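Local coordinates for tyrosine specific protein phosphatase, putative (PDB 3M4U) that dephosphorylates phosphotyrosine in proteins, among them the nucleolar protein NOPP44/46, and acts as a life-cycle switch in Trypanosoma brucei, at residues A[114-119]-A[185-190]; A[26-31]-A[262-267]; A[59-64]-A[76-81]; A[207-212]-A[237-242]; A[7-12]-A[286-291]. All coordinates share one frame; numbering follows the deposited sequence.

Interaction 1. Residues A[114-119]-A[185-190]; sequences KVDLVV and PMHRVL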
# COMPACT_ATOMS: atom_id res chain seq x y z
N LYS A 114 9.99 5.03 13.27
CA LYS A 114 11.06 5.50 12.39
C LYS A 114 10.92 4.88 11.01
O LYS A 114 11.81 4.21 10.51
CB LYS A 114 12.44 5.20 12.99
CG LYS A 114 12.65 5.91 14.31
CD LYS A 114 13.95 5.49 14.96
CE LYS A 114 13.99 5.91 16.44
NZ LYS A 114 12.93 5.22 17.25
N VAL A 115 9.76 5.13 10.42
CA VAL A 115 9.49 4.70 9.06
C VAL A 115 10.14 5.71 8.10
O VAL A 115 9.91 6.91 8.21
CB VAL A 115 7.96 4.60 8.83
CG1 VAL A 115 7.64 4.41 7.36
CG2 VAL A 115 7.39 3.47 9.67
N ASP A 116 10.99 5.21 7.20
CA ASP A 116 11.75 6.09 6.29
C ASP A 116 10.98 6.39 5.00
O ASP A 116 11.11 7.48 4.43
CB ASP A 116 13.12 5.49 5.97
CG ASP A 116 13.98 5.31 7.21
OD1 ASP A 116 14.06 6.24 8.04
OD2 ASP A 116 14.59 4.22 7.35
N LEU A 117 10.18 5.43 4.56
CA LEU A 117 9.42 5.59 3.33
C LEU A 117 7.93 5.32 3.53
O LEU A 117 7.54 4.32 4.13
CB LEU A 117 9.99 4.67 2.25
CG LEU A 117 9.33 4.75 0.87
CD1 LEU A 117 9.40 6.16 0.29
CD2 LEU A 117 9.97 3.74 -0.08
N VAL A 118 7.12 6.24 3.02
CA VAL A 118 5.67 6.09 2.92
C VAL A 118 5.22 6.21 1.48
O VAL A 118 5.50 7.22 0.83
CB VAL A 118 4.94 7.18 3.69
CG1 VAL A 118 3.50 7.31 3.17
CG2 VAL A 118 5.00 6.89 5.19
N VAL A 119 4.52 5.20 0.97
CA VAL A 119 3.98 5.24 -0.39
C VAL A 119 2.45 5.36 -0.38
O VAL A 119 1.76 4.58 0.29
CB VAL A 119 4.43 4.00 -1.24
CG1 VAL A 119 4.01 4.16 -2.70
CG2 VAL A 119 5.95 3.81 -1.16
N PRO A 185 12.56 13.51 19.33
CA PRO A 185 13.35 14.08 18.24
C PRO A 185 12.59 14.14 16.91
O PRO A 185 11.71 13.31 16.66
CB PRO A 185 14.52 13.09 18.11
CG PRO A 185 14.54 12.34 19.39
CD PRO A 185 13.13 12.26 19.84
N MET A 186 12.93 15.13 16.08
CA MET A 186 12.45 15.20 14.71
C MET A 186 12.61 13.85 14.05
O MET A 186 13.57 13.12 14.34
CB MET A 186 13.28 16.19 13.89
CG MET A 186 13.05 17.65 14.17
SD MET A 186 14.04 18.65 13.05
CE MET A 186 13.55 20.31 13.56
N HIS A 187 11.68 13.52 13.16
CA HIS A 187 11.83 12.34 12.30
C HIS A 187 11.56 12.72 10.86
O HIS A 187 10.49 13.22 10.53
CB HIS A 187 10.88 11.21 12.70
CG HIS A 187 10.99 10.01 11.81
ND1 HIS A 187 12.12 9.21 11.78
CD2 HIS A 187 10.13 9.49 10.90
CE1 HIS A 187 11.94 8.25 10.89
NE2 HIS A 187 10.75 8.39 10.35
N ARG A 188 12.56 12.51 10.01
CA ARG A 188 12.34 12.76 8.60
C ARG A 188 11.80 11.49 7.95
O ARG A 188 12.14 10.37 8.35
CB ARG A 188 13.60 13.23 7.88
CG ARG A 188 14.88 13.07 8.65
CD ARG A 188 16.05 13.70 7.88
NE ARG A 188 15.82 15.11 7.55
CZ ARG A 188 16.58 16.11 8.00
NH1 ARG A 188 17.61 15.84 8.80
NH2 ARG A 188 16.30 17.36 7.66
N VAL A 189 10.93 11.70 6.97
CA VAL A 189 10.30 10.60 6.29
C VAL A 189 9.95 11.09 4.90
O VAL A 189 9.52 12.22 4.73
CB VAL A 189 9.04 10.07 7.06
CG1 VAL A 189 8.09 11.20 7.38
CG2 VAL A 189 8.33 8.95 6.27
N LEU A 190 10.19 10.23 3.91
CA LEU A 190 9.90 10.58 2.53
C LEU A 190 8.57 9.95 2.09
O LEU A 190 8.44 8.72 2.09
CB LEU A 190 11.02 10.08 1.62
CG LEU A 190 10.70 10.18 0.13
CD1 LEU A 190 10.68 11.64 -0.30
CD2 LEU A 190 11.69 9.39 -0.70

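Interaction 2. Residues A[26-31]-A[262-267]; sequences VQLQRQ and IVAAMK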
# COMPACT_ATOMS: atom_id res chain seq x y z
N VAL A 26 -11.33 -15.94 -8.01
CA VAL A 26 -12.52 -16.44 -7.31
C VAL A 26 -12.12 -17.28 -6.10
O VAL A 26 -12.65 -17.10 -4.99
CB VAL A 26 -13.41 -17.28 -8.26
CG1 VAL A 26 -14.53 -17.97 -7.48
CG2 VAL A 26 -13.97 -16.42 -9.40
N GLN A 27 -11.18 -18.20 -6.30
CA GLN A 27 -10.70 -19.03 -5.20
C GLN A 27 -10.05 -18.18 -4.11
O GLN A 27 -10.30 -18.38 -2.91
CB GLN A 27 -9.73 -20.10 -5.70
CG GLN A 27 -9.11 -20.97 -4.60
CD GLN A 27 -8.31 -22.18 -5.15
OE1 GLN A 27 -7.18 -22.43 -4.73
NE2 GLN A 27 -8.92 -22.93 -6.07
N LEU A 28 -9.21 -17.23 -4.52
CA LEU A 28 -8.54 -16.34 -3.58
C LEU A 28 -9.56 -15.49 -2.79
O LEU A 28 -9.36 -15.21 -1.61
CB LEU A 28 -7.51 -15.45 -4.29
CG LEU A 28 -6.20 -16.09 -4.77
CD1 LEU A 28 -5.48 -15.21 -5.77
CD2 LEU A 28 -5.29 -16.41 -3.60
N GLN A 29 -10.66 -15.11 -3.44
CA GLN A 29 -11.65 -14.28 -2.76
C GLN A 29 -12.38 -15.03 -1.64
O GLN A 29 -12.66 -14.45 -0.57
CB GLN A 29 -12.63 -13.68 -3.76
CG GLN A 29 -12.04 -12.55 -4.62
CD GLN A 29 -11.54 -11.35 -3.79
OE1 GLN A 29 -10.67 -11.49 -2.92
NE2 GLN A 29 -12.08 -10.16 -4.08
N ARG A 30 -12.66 -16.30 -1.86
CA ARG A 30 -13.38 -17.08 -0.85
C ARG A 30 -12.41 -17.69 0.16
O ARG A 30 -12.82 -18.29 1.15
CB ARG A 30 -14.27 -18.16 -1.49
CG ARG A 30 -13.52 -19.18 -2.35
CD ARG A 30 -14.49 -19.86 -3.31
NE ARG A 30 -15.38 -18.88 -3.91
CZ ARG A 30 -16.55 -19.16 -4.48
NH1 ARG A 30 -16.98 -20.42 -4.54
NH2 ARG A 30 -17.29 -18.19 -5.00
N GLN A 31 -11.12 -17.53 -0.09
CA GLN A 31 -10.11 -18.06 0.81
C GLN A 31 -10.38 -17.64 2.25
O GLN A 31 -10.35 -18.47 3.17
CB GLN A 31 -8.71 -17.61 0.41
CG GLN A 31 -7.77 -17.50 1.60
CD GLN A 31 -6.37 -17.15 1.20
OE1 GLN A 31 -5.92 -17.51 0.09
NE2 GLN A 31 -5.65 -16.46 2.08
N ILE A 262 1.64 -15.60 -3.13
CA ILE A 262 1.95 -14.27 -2.65
C ILE A 262 0.66 -13.56 -2.31
O ILE A 262 0.55 -12.93 -1.25
CB ILE A 262 2.72 -13.47 -3.70
CG1 ILE A 262 4.16 -13.95 -3.77
CG2 ILE A 262 2.68 -11.98 -3.36
CD1 ILE A 262 4.93 -13.36 -4.93
N VAL A 263 -0.32 -13.67 -3.19
CA VAL A 263 -1.57 -12.98 -2.94
C VAL A 263 -2.33 -13.65 -1.78
O VAL A 263 -2.90 -12.96 -0.93
CB VAL A 263 -2.44 -12.88 -4.19
CG1 VAL A 263 -3.80 -12.32 -3.83
CG2 VAL A 263 -1.78 -11.98 -5.22
N ALA A 264 -2.32 -14.98 -1.75
CA ALA A 264 -2.95 -15.75 -0.67
C ALA A 264 -2.38 -15.38 0.69
O ALA A 264 -3.11 -15.23 1.67
CB ALA A 264 -2.79 -17.25 -0.91
N ALA A 265 -1.06 -15.24 0.75
CA ALA A 265 -0.39 -14.89 1.99
C ALA A 265 -0.77 -13.47 2.39
O ALA A 265 -0.97 -13.20 3.57
CB ALA A 265 1.11 -15.01 1.84
N MET A 266 -0.88 -12.58 1.40
CA MET A 266 -1.30 -11.20 1.69
C MET A 266 -2.72 -11.14 2.24
O MET A 266 -2.98 -10.45 3.24
CB MET A 266 -1.15 -10.29 0.46
CG MET A 266 0.28 -9.78 0.25
SD MET A 266 0.41 -8.50 -1.02
CE MET A 266 -0.52 -9.24 -2.37
N LYS A 267 -3.64 -11.86 1.61
CA LYS A 267 -5.03 -11.85 2.04
C LYS A 267 -5.17 -12.42 3.46
O LYS A 267 -6.06 -12.03 4.21
CB LYS A 267 -5.89 -12.63 1.06
CG LYS A 267 -6.10 -11.90 -0.25
CD LYS A 267 -6.97 -12.67 -1.20
CE LYS A 267 -7.49 -11.80 -2.33
NZ LYS A 267 -8.34 -10.70 -1.83

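Interaction 3. Residues A[59-64]-A[76-81]; sequences ETIYPP and YPYING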
# COMPACT_ATOMS: atom_id res chain seq x y z
N GLU A 59 -4.31 -10.30 14.40
CA GLU A 59 -3.10 -11.09 14.49
C GLU A 59 -1.87 -10.41 13.90
O GLU A 59 -0.74 -10.71 14.30
CB GLU A 59 -3.34 -12.43 13.79
CG GLU A 59 -2.18 -13.42 13.83
CD GLU A 59 -2.47 -14.68 13.00
OE1 GLU A 59 -2.14 -14.69 11.78
OE2 GLU A 59 -3.04 -15.65 13.55
N THR A 60 -2.09 -9.48 12.96
CA THR A 60 -1.00 -8.83 12.23
C THR A 60 -1.13 -7.33 12.32
O THR A 60 -0.41 -6.61 11.65
CB THR A 60 -1.02 -9.19 10.73
OG1 THR A 60 -2.35 -9.04 10.23
CG2 THR A 60 -0.54 -10.62 10.50
N ILE A 61 -2.06 -6.87 13.14
CA ILE A 61 -2.31 -5.45 13.27
C ILE A 61 -1.02 -4.66 13.54
O ILE A 61 -0.12 -5.11 14.26
CB ILE A 61 -3.33 -5.16 14.37
CG1 ILE A 61 -4.03 -3.82 14.13
CG2 ILE A 61 -2.66 -5.22 15.75
CD1 ILE A 61 -5.21 -3.56 15.03
N TYR A 62 -0.96 -3.46 12.96
CA TYR A 62 0.19 -2.58 13.14
C TYR A 62 -0.34 -1.17 13.32
O TYR A 62 -1.29 -0.77 12.65
CB TYR A 62 1.09 -2.64 11.90
CG TYR A 62 2.44 -1.96 12.06
CD1 TYR A 62 3.58 -2.71 12.33
CD2 TYR A 62 2.58 -0.59 11.91
CE1 TYR A 62 4.82 -2.10 12.46
CE2 TYR A 62 3.82 0.03 12.05
CZ TYR A 62 4.94 -0.73 12.32
OH TYR A 62 6.17 -0.14 12.45
N PRO A 63 0.27 -0.41 14.25
CA PRO A 63 1.27 -0.91 15.19
C PRO A 63 0.66 -1.95 16.14
O PRO A 63 -0.55 -1.92 16.35
CB PRO A 63 1.68 0.34 15.99
CG PRO A 63 0.52 1.28 15.84
CD PRO A 63 0.01 1.03 14.44
N PRO A 64 1.50 -2.85 16.68
CA PRO A 64 1.07 -3.94 17.59
C PRO A 64 0.46 -3.38 18.87
O PRO A 64 0.92 -2.32 19.33
CB PRO A 64 2.39 -4.66 17.92
CG PRO A 64 3.38 -4.19 16.89
CD PRO A 64 2.96 -2.81 16.51
N TYR A 76 -2.82 3.52 22.90
CA TYR A 76 -2.31 2.74 21.78
C TYR A 76 -2.65 3.39 20.44
O TYR A 76 -3.80 3.33 19.99
CB TYR A 76 -2.85 1.30 21.84
N PRO A 77 -1.65 4.00 19.79
CA PRO A 77 -1.82 4.54 18.43
C PRO A 77 -2.47 3.51 17.50
O PRO A 77 -2.10 2.34 17.51
CB PRO A 77 -0.38 4.81 17.96
CG PRO A 77 0.51 4.09 18.98
CD PRO A 77 -0.26 4.10 20.26
N TYR A 78 -3.44 3.95 16.70
CA TYR A 78 -4.13 3.05 15.79
C TYR A 78 -4.23 3.63 14.38
O TYR A 78 -4.65 4.77 14.23
CB TYR A 78 -5.53 2.77 16.33
CG TYR A 78 -6.43 2.10 15.35
CD1 TYR A 78 -6.45 0.72 15.23
CD2 TYR A 78 -7.26 2.84 14.52
CE1 TYR A 78 -7.29 0.09 14.31
CE2 TYR A 78 -8.10 2.23 13.60
CZ TYR A 78 -8.11 0.85 13.49
OH TYR A 78 -8.93 0.24 12.59
N ILE A 79 -3.89 2.85 13.35
CA ILE A 79 -3.93 3.35 11.96
C ILE A 79 -4.68 2.45 10.98
O ILE A 79 -4.59 2.64 9.76
CB ILE A 79 -2.52 3.53 11.37
CG1 ILE A 79 -1.86 2.17 11.15
CG2 ILE A 79 -1.67 4.44 12.24
CD1 ILE A 79 -0.48 2.27 10.57
N ASN A 80 -5.41 1.47 11.50
CA ASN A 80 -6.04 0.46 10.65
C ASN A 80 -5.04 -0.08 9.63
O ASN A 80 -5.26 -0.04 8.41
CB ASN A 80 -7.30 1.01 9.98
CG ASN A 80 -8.18 -0.10 9.39
OD1 ASN A 80 -7.73 -1.23 9.23
ND2 ASN A 80 -9.41 0.23 9.05
N GLY A 81 -3.93 -0.60 10.14
CA GLY A 81 -2.90 -1.13 9.29
C GLY A 81 -2.48 -2.52 9.71
O GLY A 81 -2.79 -2.98 10.82

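Interaction 4. Residues A[207-212]-A[237-242]; sequences ASFDEL and GTLIGA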
# COMPACT_ATOMS: atom_id res chain seq x y z
N ALA A 207 5.32 2.49 -16.63
CA ALA A 207 6.55 3.16 -16.23
C ALA A 207 6.43 3.74 -14.82
O ALA A 207 7.38 3.68 -14.03
CB ALA A 207 6.96 4.25 -17.25
N SER A 208 5.26 4.31 -14.52
CA SER A 208 4.97 4.76 -13.16
C SER A 208 5.05 3.57 -12.18
O SER A 208 5.74 3.63 -11.16
CB SER A 208 3.58 5.40 -13.08
OG SER A 208 3.52 6.57 -13.88
N PHE A 209 4.37 2.49 -12.53
CA PHE A 209 4.33 1.31 -11.67
C PHE A 209 5.74 0.82 -11.39
O PHE A 209 6.09 0.49 -10.26
CB PHE A 209 3.50 0.20 -12.31
CG PHE A 209 3.08 -0.87 -11.35
CD1 PHE A 209 2.44 -0.55 -10.15
CD2 PHE A 209 3.33 -2.22 -11.63
CE1 PHE A 209 2.05 -1.54 -9.25
CE2 PHE A 209 2.94 -3.22 -10.74
CZ PHE A 209 2.30 -2.87 -9.54
N ASP A 210 6.55 0.79 -12.45
CA ASP A 210 7.94 0.35 -12.36
C ASP A 210 8.79 1.29 -11.52
O ASP A 210 9.65 0.85 -10.78
CB ASP A 210 8.55 0.21 -13.75
CG ASP A 210 8.03 -1.00 -14.50
OD1 ASP A 210 7.33 -1.83 -13.88
OD2 ASP A 210 8.34 -1.11 -15.71
N GLU A 211 8.58 2.59 -11.67
CA GLU A 211 9.30 3.52 -10.83
C GLU A 211 8.99 3.24 -9.36
O GLU A 211 9.90 3.19 -8.52
CB GLU A 211 8.98 4.98 -11.21
CG GLU A 211 9.66 6.02 -10.32
CD GLU A 211 11.18 6.02 -10.42
OE1 GLU A 211 11.74 5.18 -11.17
OE2 GLU A 211 11.81 6.87 -9.76
N LEU A 212 7.72 3.01 -9.04
CA LEU A 212 7.35 2.75 -7.66
C LEU A 212 8.09 1.53 -7.13
O LEU A 212 8.68 1.57 -6.04
CB LEU A 212 5.84 2.55 -7.50
CG LEU A 212 4.98 3.77 -7.79
CD1 LEU A 212 3.50 3.40 -7.78
CD2 LEU A 212 5.30 4.90 -6.79
N GLY A 237 -2.23 -3.78 -1.89
CA GLY A 237 -1.82 -5.16 -2.05
C GLY A 237 -1.26 -5.46 -3.42
O GLY A 237 -0.35 -6.29 -3.56
N THR A 238 -1.79 -4.80 -4.45
CA THR A 238 -1.29 -5.01 -5.81
C THR A 238 0.19 -4.67 -5.90
O THR A 238 0.98 -5.46 -6.42
CB THR A 238 -2.06 -4.21 -6.86
OG1 THR A 238 -3.41 -4.67 -6.89
CG2 THR A 238 -1.43 -4.38 -8.25
N LEU A 239 0.57 -3.52 -5.35
CA LEU A 239 1.95 -3.01 -5.36
C LEU A 239 2.90 -3.88 -4.57
O LEU A 239 4.01 -4.19 -5.03
CB LEU A 239 2.02 -1.58 -4.80
CG LEU A 239 3.43 -0.98 -4.78
CD1 LEU A 239 4.05 -0.93 -6.18
CD2 LEU A 239 3.47 0.40 -4.13
N ILE A 240 2.47 -4.26 -3.37
CA ILE A 240 3.26 -5.11 -2.50
C ILE A 240 3.43 -6.48 -3.16
O ILE A 240 4.55 -7.00 -3.26
CB ILE A 240 2.63 -5.23 -1.09
CG1 ILE A 240 2.70 -3.87 -0.36
CG2 ILE A 240 3.33 -6.28 -0.26
CD1 ILE A 240 2.21 -3.92 1.09
N GLY A 241 2.32 -7.05 -3.63
CA GLY A 241 2.37 -8.27 -4.42
C GLY A 241 3.35 -8.24 -5.60
O GLY A 241 4.15 -9.15 -5.76
N ALA A 242 3.29 -7.20 -6.44
CA ALA A 242 4.21 -7.08 -7.56
C ALA A 242 5.67 -7.04 -7.10
O ALA A 242 6.52 -7.71 -7.68
CB ALA A 242 3.87 -5.85 -8.41

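Interaction 5. Residues A[7-12]-A[286-291]; sequences FPMAQL and TVLGRL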
# COMPACT_ATOMS: atom_id res chain seq x y z
N PHE A 7 7.61 -21.03 -15.96
CA PHE A 7 6.40 -20.27 -15.69
C PHE A 7 5.32 -20.61 -16.71
O PHE A 7 5.14 -19.92 -17.71
CB PHE A 7 6.70 -18.77 -15.62
CG PHE A 7 5.68 -17.99 -14.84
CD1 PHE A 7 5.49 -18.23 -13.50
CD2 PHE A 7 4.89 -17.02 -15.46
CE1 PHE A 7 4.54 -17.53 -12.78
CE2 PHE A 7 3.95 -16.32 -14.74
CZ PHE A 7 3.78 -16.57 -13.41
N PRO A 8 4.59 -21.71 -16.45
CA PRO A 8 3.57 -22.30 -17.32
C PRO A 8 2.49 -21.31 -17.76
O PRO A 8 1.87 -21.51 -18.80
CB PRO A 8 2.96 -23.40 -16.44
CG PRO A 8 4.10 -23.82 -15.56
CD PRO A 8 4.82 -22.53 -15.25
N MET A 9 2.29 -20.25 -16.97
CA MET A 9 1.31 -19.22 -17.34
C MET A 9 1.71 -18.53 -18.65
O MET A 9 0.85 -18.04 -19.38
CB MET A 9 1.15 -18.18 -16.23
CG MET A 9 0.36 -16.95 -16.63
SD MET A 9 -1.44 -17.22 -16.64
CE MET A 9 -1.76 -17.17 -14.88
N ALA A 10 3.00 -18.47 -18.95
CA ALA A 10 3.45 -17.76 -20.13
C ALA A 10 3.12 -18.56 -21.39
O ALA A 10 2.96 -17.99 -22.48
CB ALA A 10 4.94 -17.46 -20.03
N GLN A 11 3.01 -19.89 -21.25
CA GLN A 11 2.70 -20.75 -22.40
C GLN A 11 1.19 -20.84 -22.68
O GLN A 11 0.79 -21.27 -23.76
CB GLN A 11 3.25 -22.17 -22.20
CG GLN A 11 4.37 -22.31 -21.21
CD GLN A 11 5.57 -21.49 -21.60
OE1 GLN A 11 5.67 -21.04 -22.74
NE2 GLN A 11 6.49 -21.30 -20.66
N LEU A 12 0.37 -20.47 -21.70
CA LEU A 12 -1.08 -20.48 -21.88
C LEU A 12 -1.50 -19.46 -22.95
O LEU A 12 -0.84 -18.43 -23.13
CB LEU A 12 -1.80 -20.17 -20.55
CG LEU A 12 -2.36 -21.27 -19.63
CD1 LEU A 12 -2.07 -22.70 -20.09
CD2 LEU A 12 -1.87 -21.07 -18.21
N THR A 286 3.28 -8.11 -14.42
CA THR A 286 4.55 -7.56 -14.01
C THR A 286 5.56 -8.67 -14.12
O THR A 286 6.66 -8.48 -14.63
CB THR A 286 4.50 -7.06 -12.55
OG1 THR A 286 3.47 -6.08 -12.42
CG2 THR A 286 5.84 -6.44 -12.15
N VAL A 287 5.17 -9.85 -13.64
CA VAL A 287 5.97 -11.08 -13.76
C VAL A 287 6.27 -11.47 -15.21
O VAL A 287 7.44 -11.63 -15.58
CB VAL A 287 5.25 -12.26 -13.10
CG1 VAL A 287 6.00 -13.57 -13.37
CG2 VAL A 287 5.08 -11.99 -11.61
N LEU A 288 5.22 -11.65 -16.01
CA LEU A 288 5.36 -12.01 -17.41
C LEU A 288 6.24 -10.99 -18.13
O LEU A 288 7.13 -11.35 -18.90
CB LEU A 288 3.99 -12.09 -18.09
CG LEU A 288 2.99 -13.12 -17.53
CD1 LEU A 288 1.61 -12.90 -18.10
CD2 LEU A 288 3.46 -14.57 -17.75
N GLY A 289 5.99 -9.71 -17.85
CA GLY A 289 6.74 -8.64 -18.49
C GLY A 289 8.23 -8.70 -18.22
O GLY A 289 9.03 -8.44 -19.12
N ARG A 290 8.61 -9.03 -16.98
CA ARG A 290 10.02 -9.09 -16.62
C ARG A 290 10.70 -10.31 -17.20
O ARG A 290 11.92 -10.39 -17.23
CB ARG A 290 10.21 -9.09 -15.10
CG ARG A 290 9.71 -7.83 -14.43
CD ARG A 290 10.41 -6.55 -14.91
NE ARG A 290 10.11 -5.45 -14.00
CZ ARG A 290 10.66 -4.24 -14.05
NH1 ARG A 290 11.57 -3.94 -14.98
NH2 ARG A 290 10.30 -3.32 -13.15
N LEU A 291 9.91 -11.28 -17.64
CA LEU A 291 10.42 -12.47 -18.28
C LEU A 291 10.42 -12.29 -19.80
O LEU A 291 10.57 -13.26 -20.54
CB LEU A 291 9.55 -13.68 -17.92
CG LEU A 291 9.50 -14.11 -16.47
CD1 LEU A 291 8.49 -15.24 -16.29
CD2 LEU A 291 10.89 -14.52 -16.00

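Interaction 1. Residues A[114-119]-A[185-190]
His187 reaches from its strand to the backbone of Lys114 and Val115, just before strand 117-120 begins. Its CB already points at the facing segment, and CG stands anti to the backbone N (chi1 178°), beside the carbonyl carbon. ND1 comes within 4.2 Å of Lys114 CG, and CD2 lies 3.7 Å from Val115 O. CE1 presses on the backbone, 3.3 Å from Lys114 CA, with Lys114 CB a little farther off. At the tip NE2 donates to Val115 O at 2.7 Å, a nearly straight bond (168°). The acceptor lies close to the plane of the imidazole, whereas NE2 stands well above the plane of the carbonyl it binds. The same oxygen sits 3.2 Å from Val189 CG2, which also approaches Val118 CG2 at 4.1 Å. Asp116 OD1 comes near His187 CE1 without bonding, while its OD2 is bonded to Thr221. Farther along, the backbones pair: Leu190 N binds Asp116 O at 2.9 Å and Val118 N binds Leu190 O at 3.0 Å, both almost straight. Leu117 and Leu190 lie side by side on one face, pointing the same way. With strand 225-228 on the other edge of 117-120, this is the parallel part of the twisted mixed sheet at the centre of the protein tyrosine phosphatase fold.

Interaction 2. Residues A[26-31]-A[262-267]
Helices 14-31 and 258-269 run nearly parallel where Leu28 faces Ala264, their local axes 9.9 Å apart and inclined by 22°. Leu28 fills the middle of the interface with its two branches divided between neighbours. CD1 lies 3.9 Å from Val263 CG1, the two side chains crossing at about a right angle, and CD2 rests 3.8 Å from Ala264 CB. Tyr280 of helix 277-290 adjoins both Leu28 and Val263 and closes this apolar patch. The contact lays the N-terminal helix 14-31 against 258-269, one of the helices packed on the tyrosine phosphatase sheet. Polar side chains flank the apolar pair. Lys267 runs extended past Leu28, bringing CD to 3.5 Å from Leu28 O, and then bends at its last torsion (chi4 -62°) to place NZ 2.7 Å from Gln29 OE1. Gln29 points away at its CB but folds back at chi2, the two side chains crossing at about a right angle. NZ also donates to Met273 O and Val274 O, so three carbonyl-type oxygens grip the ammonium group of this buried lysine, and the loop ahead of helix 277-290 is tied to the N-terminal helix through it. Gln31 stretches straight across beyond CG; its NE2 donates to Ala264 O at 2.9 Å, the acceptor lying near the amide plane, while OE1 comes 3.3 Å from Ala264 CB.

Interaction 3. Residues A[59-64]-A[76-81]
Pro63 and Ile79 cross obliquely at the heart of this contact, with Pro63 CD 4.0 Å from Ile79 CG1. The peptide bond before Pro63 is cis, which turns the chain sharply after Tyr62. Ile79 CG1 sits between its own backbone N and carbonyl carbon (chi1 69°) and lies 3.3 Å from Tyr62 O. Its CD1 lies off the edge of the Tyr62 ring, near the ring plane, 4.4 Å from Tyr62 CD2. The Tyr78 ring is approached in a like manner by Ile61 CD1, which lies at the edge 4.3 Å from Tyr78 CE1. One face of that ring carries Asn80 N over its centre, and its OH is bonded to Asn49 and Ser42. Pro63 CG also abuts the other proline, 3.3 Å from Pro77 O, and Thr109 of helix 103-112 touches both prolines. Polar contact across the segments comes down to Tyr62 N donating to Gly81 O at 2.9 Å, from above the plane of that carbonyl. The short, weakly bonded strand 61-62 runs antiparallel beside 81-84 of the mixed sheet, and the many apolar contacts imply that packing of proline, isoleucine and tyrosine does much of the holding.

Interaction 4. Residues A[207-212]-A[237-242]
The helix that follows the signature phosphate-binding loop of tyrosine phosphatases, 234-250, meets helix 206-217 through Leu239 and Phe209. The local axes stand 11.0 Å apart and cross at -66°, a gap that side chains span. Phe209 does most of the bridging: CG is anti to the backbone N (chi1 -163°), and the ring runs past Leu239, the two side chains lying in opposite directions. Leu239 CD1 comes 3.7 Å from Phe209 CE1, obliquely to the ring. At the ring's far end Ala242 CB is 3.6 Å from both Phe209 CZ and Phe209 CE2, while Thr238 CG2 touches CZ more distantly at 4.2 Å. Helix 206-217 comes directly after the WPD loop; Trp197 of that loop meets the Phe209 ring with planes at about 90° and also touches Thr238, so the ring packs against the WPD tryptophan and the helix after the phosphate-binding loop, elements that shape the active site in this family. Leu239 CD1 has a second neighbour in Leu212 CB at 4.1 Å, so this methyl touches two residues one turn apart. Thr238 OG1 is bonded to Gly234 O of its own helix. Val282 of helix 277-290 packs on both Phe209 and Thr238.

Interaction 5. Residues A[7-12]-A[286-291]
Val287 meets Phe7 first: its CG1, anti to the backbone N (chi1 173°), is the branch over one face of the ring, 4.0 Å from the centroid and 25° off the normal, a CH-pi contact displaced toward the CE2-CZ rim. Val287 also packs on Ala245 and Ile249 of helix 234-250. Next comes Leu288, whose CD2 is the most engaged atom of this segment. It approaches the Phe7 ring at the edge, in its plane, 3.5 Å from CE2, and also touches Met9 CG at 4.1 Å and Ala10 CB at 4.0 Å, so one methyl lies among three residues of the N-terminal segment. Those residues belong to a helix-like turn ahead of helix 14-31, and the contact seats the start of the chain against helix 277-290, near the other end of the chain. Phe7 and Met9 both lean on Tyr284, one turn earlier in that helix, while Met9 also packs on Arg20 and Met21. Leu291, just past the helix, brings CD1 to 4.0 Å from Phe7 CB, crossing the phenylalanine side chain at about a right angle. Val293 in the following loop touches Leu288 and Ala10.

Interactions 2 and 5 join the N-terminal segment and helix 14-31 to late helices, their centres 20 Å apart; interaction 5 brings the two ends of the chain together, and interaction 2 spans most of it. Between their segments fall interaction 3, then 1, then 4. Interactions 1 and 3 share the mixed sheet, 17 Å apart between centres. Interaction 4 lies nearest the middle of the molecule and touches three others: Leu239 packs on Val119 of interaction 1, Gly237 and Gly241 on Met266 of interaction 2, and Phe209 on Thr286 of interaction 5. Interactions 1 and 5, on opposite sides of the centre, have centres 36 Å apart. Helix 234-250 thus connects the sheet with the helices that carry the N-terminal helix.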